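Local coordinates for protein xylulose kinase (Escherichia coli, PDB 2ITM) that phosphorylates D-xylulose at the expense of ATP to give D-xylulose 5-phosphate, working as a homodimeric sugar kinase of the FGGY family, at residues A[166-170]-A[229-235]; A[203-207]-A[279-283]. All blocks are in the same frame, centred on the assembly; numbering follows the deposited sequence.

Contact 1 of 2, residues A[166-170]-A[229-235]; sequences SDMSD and AGGGDNA. With XUL (D-xylulose), chain C.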
loop_
_atom_site.group_PDB
_atom_site.type_symbol
_atom_site.label_atom_id
_atom_site.label_comp_id
_atom_site.label_asym_id
_atom_site.label_seq_id
_atom_site.Cartn_x
_atom_site.Cartn_y
_atom_site.Cartn_z
ATOM N N SER A 166 -17.013 8.044 -43.675
ATOM C CA SER A 166 -17.180 7.802 -42.257
ATOM C C SER A 166 -18.566 8.184 -41.737
ATOM O O SER A 166 -19.377 8.699 -42.470
ATOM C CB SER A 166 -16.092 8.528 -41.463
ATOM O OG SER A 166 -15.999 8.045 -40.151
ATOM N N ASP A 167 -18.765 7.940 -40.460
ATOM C CA ASP A 167 -19.962 8.356 -39.766
ATOM C C ASP A 167 -19.687 9.450 -38.744
ATOM O O ASP A 167 -18.574 9.668 -38.359
ATOM C CB ASP A 167 -20.640 7.162 -39.110
ATOM C CG ASP A 167 -20.007 6.784 -37.808
ATOM O OD1 ASP A 167 -20.568 7.114 -36.770
ATOM O OD2 ASP A 167 -18.950 6.154 -37.730
ATOM N N MET A 168 -20.743 10.113 -38.302
ATOM C CA MET A 168 -20.636 11.247 -37.391
ATOM C C MET A 168 -20.018 10.919 -36.008
ATOM O O MET A 168 -19.365 11.735 -35.400
ATOM C CB MET A 168 -21.990 11.928 -37.227
ATOM C CG MET A 168 -22.587 12.449 -38.527
ATOM S SD MET A 168 -21.631 13.748 -39.299
ATOM C CE MET A 168 -22.650 14.088 -40.694
ATOM N N SER A 169 -20.253 9.716 -35.514
ATOM C CA SER A 169 -19.740 9.305 -34.229
ATOM C C SER A 169 -18.237 9.063 -34.224
ATOM O O SER A 169 -17.577 9.445 -33.296
ATOM C CB SER A 169 -20.516 8.102 -33.670
ATOM O OG SER A 169 -20.105 6.888 -34.244
ATOM N N ASP A 170 -17.746 8.421 -35.265
ATOM C CA ASP A 170 -16.318 8.212 -35.405
ATOM C C ASP A 170 -15.618 9.525 -35.776
ATOM O O ASP A 170 -14.590 9.865 -35.225
ATOM C CB ASP A 170 -16.051 7.131 -36.461
ATOM C CG ASP A 170 -15.099 6.028 -35.957
ATOM O OD1 ASP A 170 -14.771 5.147 -36.777
ATOM O OD2 ASP A 170 -14.636 5.968 -34.812
ATOM N N ALA A 229 -22.558 3.254 -42.807
ATOM C CA ALA A 229 -21.460 4.006 -42.219
ATOM C C ALA A 229 -20.956 3.430 -40.898
ATOM O O ALA A 229 -19.784 3.488 -40.610
ATOM C CB ALA A 229 -21.846 5.446 -42.053
ATOM N N GLY A 230 -21.862 2.884 -40.103
ATOM C CA GLY A 230 -21.517 2.334 -38.811
ATOM C C GLY A 230 -21.368 3.374 -37.717
ATOM O O GLY A 230 -21.996 4.417 -37.743
ATOM N N GLY A 231 -20.518 3.060 -36.751
ATOM C CA GLY A 231 -20.217 3.933 -35.621
ATOM C C GLY A 231 -18.851 3.621 -35.037
ATOM O O GLY A 231 -18.319 2.536 -35.225
ATOM N N GLY A 232 -18.275 4.583 -34.332
ATOM C CA GLY A 232 -17.256 4.274 -33.361
ATOM C C GLY A 232 -17.745 3.204 -32.411
ATOM O O GLY A 232 -18.939 3.061 -32.203
ATOM N N ASP A 233 -16.813 2.460 -31.832
ATOM C CA ASP A 233 -17.156 1.323 -30.998
ATOM C C ASP A 233 -18.115 1.616 -29.846
ATOM O O ASP A 233 -19.064 0.889 -29.641
ATOM C CB ASP A 233 -15.917 0.559 -30.534
ATOM C CG ASP A 233 -14.960 1.408 -29.726
ATOM O OD1 ASP A 233 -15.263 2.572 -29.427
ATOM O OD2 ASP A 233 -13.869 0.980 -29.342
ATOM N N ASN A 234 -17.872 2.686 -29.103
ATOM C CA ASN A 234 -18.805 3.105 -28.071
ATOM C C ASN A 234 -20.214 3.360 -28.593
ATOM O O ASN A 234 -21.156 2.740 -28.143
ATOM C CB ASN A 234 -18.283 4.312 -27.291
ATOM C CG ASN A 234 -17.015 4.014 -26.534
ATOM O OD1 ASN A 234 -16.938 3.063 -25.794
ATOM N ND2 ASN A 234 -16.014 4.834 -26.727
ATOM N N ALA A 235 -20.344 4.268 -29.550
ATOM C CA ALA A 235 -21.648 4.626 -30.079
ATOM C C ALA A 235 -22.380 3.432 -30.675
ATOM O O ALA A 235 -23.562 3.268 -30.467
ATOM C CB ALA A 235 -21.547 5.743 -31.074
HETATM C C1 XUL C . -12.298 7.235 -26.393
HETATM C C2 XUL C . -12.799 5.833 -26.088
HETATM C C3 XUL C . -12.984 4.885 -27.219
HETATM C C4 XUL C . -11.952 3.808 -27.013
HETATM C C5 XUL C . -11.704 2.981 -28.257
HETATM O O1 XUL C . -13.358 8.081 -26.759
HETATM O O2 XUL C . -12.532 5.274 -24.821
HETATM O O3 XUL C . -12.628 5.587 -28.375
HETATM O O4 XUL C . -10.787 4.499 -26.658
HETATM O O5 XUL C . -12.480 3.486 -29.297
#
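Three successive glycines, Gly230 to Gly232, let the backbone of 229-235 run close along the strand-to-helix junction 166-170, with CA atoms only 4.5 Å apart at Asp170 and Gly232. This is the glycine-rich strand-turn-helix of the N-terminal actin-like ATPase domain of an FGGY kinase, and it places Asp233, the probable proton acceptor, beside the sugar: XUL O5, the hydroxyl to be phosphorylated, donates to Asp233 OD2 (2.9 Å). An ideal CB on Gly232 would sit a tight 3.2 Å from Asp170 OD2, and Gly230 has positive phi. Asp167 N-caps helix 168-172, its OD1 accepting from Ser169 N (2.9 Å), while its OD2, like Asp170 OD1, forms a salt bridge with Lys153. Apolar contacts flank the glycines, Asp167 CB to Ala229 CB at 3.6 Å and Ser169 CB to Ala235 CB at 3.7 Å. Ser169 OG relays the cap across the interface, giving its proton to Asp167 OD1 (2.6 Å) and accepting from Gly232 N at 2.9 Å.

Contact 2 of 2, residues A[203-207]-A[279-283]; sequences YEGSE and HALPQ
Two strand-connecting loops meet here, 203-207 from the N-terminal and 279-283 from the C-terminal FGGY family region. Segment 203-207 leaves Tyr203 extended and makes a type I beta turn from Glu204 to Glu207, closed by Glu207 N to Glu204 O (3.1 Å); Gly205 (-51/-34) and Ser206 (-95/2) are its central residues. Segment 279-283 is extended at His279, bends at Ala280 (-78/14), extends again through Leu281 and Pro282, and reaches left-handed angles at Gln283 (53/34). Gly205 faces Ala280 (CA to CA 4.5 Å) and Glu204 faces Pro282 (5.7 Å). Gly205 CA makes a CA-H...O contact of 3.1 Å with Ala280 O, where a CB would clash. Glu204, m at chi1 and chi2, packs CB on Pro282 CG (3.8 Å) and turns its carboxylate to two waters and to a salt bridge with Arg182. Water 1 donates to Glu204 OE1 (2.6 Å) and His279 O (3.0 Å) and accepts from Gly205 N (3.0 Å). Water 2 donates to Glu204 OE2 (2.7 Å) and accepts from Gln283 N (2.8 Å) and, with chi1 and chi2 of Gln283 both m, from Gln283 NE2 (3.2 Å). Glu207, m then t, reaches across the turn so that OE2 accepts from Glu204 N (3.2 Å). Ser206, p, sets OG 3.6 Å from Pro282 CD. Leu281 (m, t) packs on helices 233-241 and 424-436; His279 (t) bonds through NE2 to Met243 O. Both waters and the Glu204 carboxylate thus supply polar links beside close backbone and proline packing.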
loop_
_atom_site.group_PDB
_atom_site.type_symbol
_atom_site.label_atom_id
_atom_site.label_comp_id
_atom_site.label_asym_id
_atom_site.label_seq_id
_atom_site.Cartn_x
_atom_site.Cartn_y
_atom_site.Cartn_z
ATOM N N TYR A 203 -21.369 10.599 -43.239
ATOM C CA TYR A 203 -22.731 10.105 -43.238
ATOM C C TYR A 203 -23.233 9.966 -41.810
ATOM O O TYR A 203 -22.463 10.031 -40.874
ATOM C CB TYR A 203 -22.807 8.755 -43.943
ATOM C CG TYR A 203 -22.509 8.769 -45.419
ATOM C CD1 TYR A 203 -21.239 9.026 -45.886
ATOM C CD2 TYR A 203 -23.498 8.513 -46.344
ATOM C CE1 TYR A 203 -20.964 9.030 -47.238
ATOM C CE2 TYR A 203 -23.237 8.510 -47.688
ATOM C CZ TYR A 203 -21.970 8.770 -48.137
ATOM O OH TYR A 203 -21.715 8.770 -49.479
ATOM N N GLU A 204 -24.529 9.758 -41.656
ATOM C CA GLU A 204 -25.067 9.214 -40.417
ATOM C C GLU A 204 -24.899 7.705 -40.363
ATOM O O GLU A 204 -24.809 7.059 -41.385
ATOM C CB GLU A 204 -26.525 9.613 -40.242
ATOM C CG GLU A 204 -26.784 11.101 -40.317
ATOM C CD GLU A 204 -26.301 11.858 -39.099
ATOM O OE1 GLU A 204 -26.029 11.237 -38.075
ATOM O OE2 GLU A 204 -26.200 13.084 -39.174
ATOM N N GLY A 205 -24.828 7.157 -39.162
ATOM C CA GLY A 205 -24.510 5.756 -38.965
ATOM C C GLY A 205 -25.353 4.800 -39.777
ATOM O O GLY A 205 -24.867 3.775 -40.219
ATOM N N SER A 206 -26.613 5.161 -39.980
ATOM C CA SER A 206 -27.624 4.264 -40.515
ATOM C C SER A 206 -27.793 4.398 -42.025
ATOM O O SER A 206 -28.623 3.736 -42.618
ATOM C CB SER A 206 -28.960 4.506 -39.817
ATOM O OG SER A 206 -29.211 5.882 -39.663
ATOM N N GLU A 207 -26.982 5.256 -42.625
ATOM C CA GLU A 207 -27.002 5.512 -44.056
ATOM C C GLU A 207 -26.013 4.629 -44.826
ATOM O O GLU A 207 -24.983 4.239 -44.306
ATOM C CB GLU A 207 -26.715 6.988 -44.324
ATOM C CG GLU A 207 -27.792 7.930 -43.833
ATOM C CD GLU A 207 -27.420 9.394 -43.962
ATOM O OE1 GLU A 207 -28.294 10.245 -43.730
ATOM O OE2 GLU A 207 -26.264 9.700 -44.286
ATOM N N HIS A 279 -23.745 11.031 -31.980
ATOM C CA HIS A 279 -24.167 9.638 -31.927
ATOM C C HIS A 279 -24.244 9.044 -33.334
ATOM O O HIS A 279 -24.317 9.766 -34.304
ATOM C CB HIS A 279 -25.518 9.528 -31.212
ATOM C CG HIS A 279 -25.824 8.171 -30.663
ATOM N ND1 HIS A 279 -24.998 7.086 -30.842
ATOM C CD2 HIS A 279 -26.865 7.728 -29.929
ATOM C CE1 HIS A 279 -25.521 6.033 -30.246
ATOM N NE2 HIS A 279 -26.657 6.396 -29.687
ATOM N N ALA A 280 -24.241 7.722 -33.421
ATOM C CA ALA A 280 -24.264 7.030 -34.699
ATOM C C ALA A 280 -25.656 6.990 -35.333
ATOM O O ALA A 280 -25.915 6.224 -36.240
ATOM C CB ALA A 280 -23.702 5.632 -34.559
ATOM N N LEU A 281 -26.546 7.813 -34.792
ATOM C CA LEU A 281 -27.847 7.988 -35.408
ATOM C C LEU A 281 -28.114 9.440 -35.739
ATOM O O LEU A 281 -27.508 10.334 -35.181
ATOM C CB LEU A 281 -28.946 7.427 -34.509
ATOM C CG LEU A 281 -28.930 5.930 -34.230
ATOM C CD1 LEU A 281 -29.659 5.604 -32.967
ATOM C CD2 LEU A 281 -29.466 5.134 -35.409
ATOM N N PRO A 282 -29.045 9.656 -36.652
ATOM C CA PRO A 282 -29.344 10.999 -37.126
ATOM C C PRO A 282 -29.949 11.847 -36.024
ATOM O O PRO A 282 -30.749 11.366 -35.249
ATOM C CB PRO A 282 -30.348 10.745 -38.240
ATOM C CG PRO A 282 -30.037 9.363 -38.695
ATOM C CD PRO A 282 -29.709 8.635 -37.470
ATOM N N GLN A 283 -29.503 13.091 -35.951
ATOM C CA GLN A 283 -29.948 14.038 -34.951
ATOM C C GLN A 283 -29.810 13.508 -33.520
ATOM O O GLN A 283 -30.620 13.808 -32.663
ATOM C CB GLN A 283 -31.371 14.492 -35.231
ATOM C CG GLN A 283 -31.513 15.402 -36.422
ATOM C CD GLN A 283 -30.802 16.722 -36.250
ATOM O OE1 GLN A 283 -31.275 17.589 -35.532
ATOM N NE2 GLN A 283 -29.675 16.879 -36.913
HETATM O O HOH W 1 -24.394 9.440 -37.299
HETATM O O HOH W 2 -28.528 14.228 -38.339
#

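In the fold
From the N terminus the chain first passes 166-170, where strand 165-167 enters helix 168-172, then the turn 203-207 between strands 201-203 and 208-211. Contact 1 closes its loop at 229-235, where strand 226-232, next to the edge strand 208-211, enters helix 233-241; contact 2 closes later, at 279-283 between strands 275-278 and 285-291. The two loops cross, since 203-207 lies inside the first and 229-235 inside the second. Their centres are 8 Å apart. Ser166 pairs with Tyr203, and Ala229 with Glu207, by probable backbone hydrogen bonds, while Ala235 packs on His279. Contact 1 stays within the N-terminal family region; contact 2 joins it to the C-terminal one.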